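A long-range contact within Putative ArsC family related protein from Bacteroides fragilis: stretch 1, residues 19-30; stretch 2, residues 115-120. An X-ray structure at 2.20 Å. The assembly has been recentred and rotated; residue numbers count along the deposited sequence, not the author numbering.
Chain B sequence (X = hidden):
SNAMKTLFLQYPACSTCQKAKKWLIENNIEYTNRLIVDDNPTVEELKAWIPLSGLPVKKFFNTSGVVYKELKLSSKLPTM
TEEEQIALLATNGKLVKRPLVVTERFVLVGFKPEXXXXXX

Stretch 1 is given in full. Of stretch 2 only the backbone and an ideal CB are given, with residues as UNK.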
# COMPACT_ATOMS: atom_id res chain seq x y z
N LYS B 19 15.61 -8.24 16.30
CA LYS B 19 15.23 -6.92 16.81
C LYS B 19 13.71 -6.84 17.08
O LYS B 19 13.29 -6.45 18.16
CB LYS B 19 15.69 -5.82 15.82
CG LYS B 19 17.19 -5.47 15.88
CD LYS B 19 17.66 -4.77 14.60
CE LYS B 19 18.76 -3.76 14.87
NZ LYS B 19 18.26 -2.37 15.17
N ALA B 20 12.90 -7.24 16.10
CA ALA B 20 11.43 -7.18 16.20
C ALA B 20 10.93 -8.02 17.34
O ALA B 20 10.05 -7.58 18.11
CB ALA B 20 10.79 -7.67 14.90
N LYS B 21 11.47 -9.24 17.42
CA LYS B 21 11.10 -10.18 18.43
C LYS B 21 11.48 -9.57 19.80
O LYS B 21 10.64 -9.55 20.70
CB LYS B 21 11.82 -11.51 18.17
CG LYS B 21 11.82 -12.47 19.37
CD LYS B 21 13.14 -13.24 19.41
CE LYS B 21 13.19 -14.28 20.53
NZ LYS B 21 12.53 -15.55 20.07
N LYS B 22 12.71 -9.05 19.93
CA LYS B 22 13.09 -8.32 21.15
C LYS B 22 12.06 -7.24 21.53
O LYS B 22 11.61 -7.19 22.67
CB LYS B 22 14.52 -7.72 21.06
CG LYS B 22 15.66 -8.71 21.28
CD LYS B 22 17.00 -8.01 21.08
CE LYS B 22 18.02 -8.92 20.43
NZ LYS B 22 18.87 -8.20 19.41
N TRP B 23 11.66 -6.41 20.55
CA TRP B 23 10.60 -5.42 20.74
C TRP B 23 9.24 -6.00 21.20
O TRP B 23 8.63 -5.46 22.12
CB TRP B 23 10.43 -4.55 19.48
CG TRP B 23 9.51 -3.37 19.66
CD1 TRP B 23 9.87 -2.10 19.93
CD2 TRP B 23 8.07 -3.38 19.58
NE1 TRP B 23 8.76 -1.30 20.04
CE2 TRP B 23 7.64 -2.06 19.83
CE3 TRP B 23 7.12 -4.37 19.37
CZ2 TRP B 23 6.29 -1.70 19.83
CZ3 TRP B 23 5.76 -4.02 19.38
CH2 TRP B 23 5.36 -2.70 19.61
N LEU B 24 8.76 -7.08 20.58
CA LEU B 24 7.48 -7.68 21.04
C LEU B 24 7.53 -8.10 22.51
O LEU B 24 6.55 -7.96 23.23
CB LEU B 24 7.08 -8.90 20.21
CG LEU B 24 6.63 -8.79 18.76
CD1 LEU B 24 6.60 -10.21 18.22
CD2 LEU B 24 5.27 -8.07 18.66
N ILE B 25 8.65 -8.68 22.94
CA ILE B 25 8.74 -9.14 24.34
C ILE B 25 8.89 -7.94 25.29
O ILE B 25 8.16 -7.84 26.28
CB ILE B 25 9.85 -10.18 24.57
CG1 ILE B 25 9.66 -11.38 23.61
CG2 ILE B 25 9.82 -10.62 25.99
CD1 ILE B 25 10.88 -12.31 23.50
N GLU B 26 9.82 -7.04 24.95
CA GLU B 26 9.96 -5.77 25.67
C GLU B 26 8.58 -5.12 25.86
O GLU B 26 8.25 -4.68 26.95
CB GLU B 26 10.90 -4.83 24.92
CG GLU B 26 11.25 -3.53 25.61
CD GLU B 26 11.95 -2.56 24.67
OE1 GLU B 26 11.27 -1.92 23.82
OE2 GLU B 26 13.19 -2.43 24.77
N ASN B 27 7.75 -5.10 24.82
CA ASN B 27 6.45 -4.44 24.93
C ASN B 27 5.27 -5.27 25.45
O ASN B 27 4.12 -4.82 25.44
CB ASN B 27 6.11 -3.68 23.64
CG ASN B 27 6.99 -2.47 23.46
OD1 ASN B 27 6.67 -1.37 23.94
ND2 ASN B 27 8.15 -2.67 22.83
N ASN B 28 5.59 -6.47 25.95
CA ASN B 28 4.62 -7.40 26.54
C ASN B 28 3.57 -7.94 25.58
O ASN B 28 2.50 -8.32 26.01
CB ASN B 28 3.96 -6.77 27.75
CG ASN B 28 4.92 -6.55 28.86
OD1 ASN B 28 5.20 -5.41 29.24
ND2 ASN B 28 5.47 -7.64 29.39
N ILE B 29 3.89 -7.97 24.29
CA ILE B 29 2.95 -8.49 23.30
C ILE B 29 3.05 -10.02 23.15
O ILE B 29 4.05 -10.55 22.63
CB ILE B 29 3.07 -7.78 21.91
CG1 ILE B 29 3.19 -6.24 22.08
CG2 ILE B 29 1.90 -8.17 20.99
CD1 ILE B 29 1.84 -5.48 22.36
N GLU B 30 2.03 -10.71 23.63
CA GLU B 30 1.84 -12.13 23.39
C GLU B 30 1.60 -12.33 21.90
O GLU B 30 0.95 -11.51 21.25
CB GLU B 30 0.67 -12.67 24.21
CG GLU B 30 0.87 -12.50 25.70
CD GLU B 30 -0.18 -13.23 26.50
OE1 GLU B 30 -0.18 -14.49 26.48
OE2 GLU B 30 -1.01 -12.55 27.13
N UNK B 115 5.56 1.87 13.52
CA UNK B 115 4.32 1.23 13.09
C UNK B 115 3.88 0.11 14.03
O UNK B 115 2.69 -0.15 14.17
CB UNK B 115 4.49 0.68 11.67
N UNK B 116 4.85 -0.56 14.66
CA UNK B 116 4.52 -1.68 15.53
C UNK B 116 3.79 -1.26 16.81
O UNK B 116 3.20 -2.09 17.50
CB UNK B 116 5.80 -2.43 15.90
N UNK B 117 3.80 0.05 17.09
CA UNK B 117 3.04 0.62 18.19
C UNK B 117 1.52 0.45 18.08
O UNK B 117 0.84 0.50 19.10
CB UNK B 117 3.37 2.11 18.30
N UNK B 118 0.97 0.22 16.86
CA UNK B 118 -0.48 -0.02 16.70
C UNK B 118 -0.90 -1.26 17.48
O UNK B 118 -2.07 -1.42 17.79
CB UNK B 118 -0.85 -0.18 15.22
N UNK B 119 0.06 -2.14 17.76
CA UNK B 119 -0.17 -3.36 18.57
C UNK B 119 -0.32 -3.13 20.07
O UNK B 119 -0.65 -4.08 20.79
CB UNK B 119 0.99 -4.34 18.35
N UNK B 120 -0.05 -1.91 20.56
CA UNK B 120 -0.03 -1.62 22.01
C UNK B 120 -1.37 -1.08 22.49
O UNK B 120 -2.41 -1.58 22.05
CB UNK B 120 1.08 -0.61 22.34

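Position 115 is helical, and nothing of stretch 1 comes within 5.5 Å of its ideal CB. Stretch 1 sets no demand here, so many side chains would suit, polar ones among them; the residue is Glu115, which makes no contact with stretch 1.

Position 116 is quite different. Its CA-to-CB bond points toward stretch 1, and the ideal CB is 3.7 Å from CH2 of Trp23. Beyond it lies an apolar surface made by Ala20, Trp23 and Leu24, residues that share one side of their helix. Leucine, methionine or phenylalanine could use this surface, and a large aromatic could span more of it. The residue is Trp116. CB of Trp116 sits over one face of the Trp23 ring, 3.9 Å from the centroid of the six-membered ring, a CH-pi contact. With chi1 at -75° (m), the indole turns its edge to that face, the planes at 87°. Farther out, CH2 of Trp116 reaches CB of Ala20 at 3.6 Å, where it packs against the methyl, and CZ3 of Trp116 lies 3.9 Å from CG of Leu24. The backbone joins in: O of Trp116 is 3.1 Å from CH2 of Trp23.

Position 117 belongs to a 3-10 segment, and its CA-to-CB bond points sideways, with CZ2 of Trp23 5.0 Å from the ideal CB. A flexible polar chain, such as glutamate, glutamine or lysine, could pass the indole. Glu117 does so, its OE2 3.6 Å from CZ2 of Trp23, at the ring edge near its plane, where the carbon-bound hydrogens are slightly positive.

The CA-to-CB bond at 118 points away from stretch 1, so a polar or charged residue is easily accommodated; Lys118 makes no contact across.

The CA-to-CB bond at 119 points toward stretch 1 again, its ideal CB 4.3 Å from CD1 of Ile29 and 4.8 Å from CH2 of Trp23. These apolar neighbours favour leucine, isoleucine, valine or methionine. Leu119 places CD1 4.2 Å from CZ3 of Trp23 and also 4.2 Å from CD2 of Leu24, while its CB packs 4.2 Å from CD1 of Ile29.

At 120 the CA-to-CB bond points sideways; the ideal CB is 4.9 Å from CD1 of Ile29 and 5.5 Å from CH2 of Trp23, and the OD1 acceptor of Asn27 lies a little farther off. A long chain with an apolar stem and a polar end would fit, such as lysine, arginine or glutamine. In Lys120, CG is 4.3 Å from CD1 of Ile29, CD 4.0 Å from CZ2 of Trp23, and CE 3.4 Å from OD1 of Asn27. The ammonium NZ forms a salt bridge with OE1 of Glu117 at 2.7 Å.

Stretch 2 115-120: EWEKLK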
# COMPACT_ATOMS: atom_id res chain seq x y z
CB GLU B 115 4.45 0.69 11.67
CG GLU B 115 4.59 1.77 10.59
CD GLU B 115 4.77 1.17 9.19
OE1 GLU B 115 4.95 -0.08 9.11
OE2 GLU B 115 4.71 1.93 8.20
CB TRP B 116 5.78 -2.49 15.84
CG TRP B 116 6.17 -3.31 14.67
CD1 TRP B 116 6.24 -2.91 13.37
CD2 TRP B 116 6.51 -4.70 14.68
NE1 TRP B 116 6.63 -3.96 12.57
CE2 TRP B 116 6.79 -5.07 13.34
CE3 TRP B 116 6.61 -5.67 15.69
CZ2 TRP B 116 7.18 -6.36 12.99
CZ3 TRP B 116 7.00 -6.95 15.33
CH2 TRP B 116 7.28 -7.29 14.00
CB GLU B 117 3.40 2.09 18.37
CG GLU B 117 4.86 2.36 18.70
CD GLU B 117 5.17 2.26 20.18
OE1 GLU B 117 4.30 2.63 21.00
OE2 GLU B 117 6.30 1.84 20.52
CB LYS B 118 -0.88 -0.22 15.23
CG LYS B 118 -0.51 0.89 14.28
CD LYS B 118 -0.35 0.35 12.87
CE LYS B 118 0.50 1.28 12.02
NZ LYS B 118 1.09 0.58 10.82
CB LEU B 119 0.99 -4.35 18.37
CG LEU B 119 1.26 -4.87 16.95
CD1 LEU B 119 2.70 -5.36 16.79
CD2 LEU B 119 0.25 -5.95 16.61
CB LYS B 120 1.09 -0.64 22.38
CG LYS B 120 2.52 -1.25 22.40
CD LYS B 120 3.60 -0.17 22.35
CE LYS B 120 3.82 0.50 23.71
NZ LYS B 120 4.41 1.88 23.62
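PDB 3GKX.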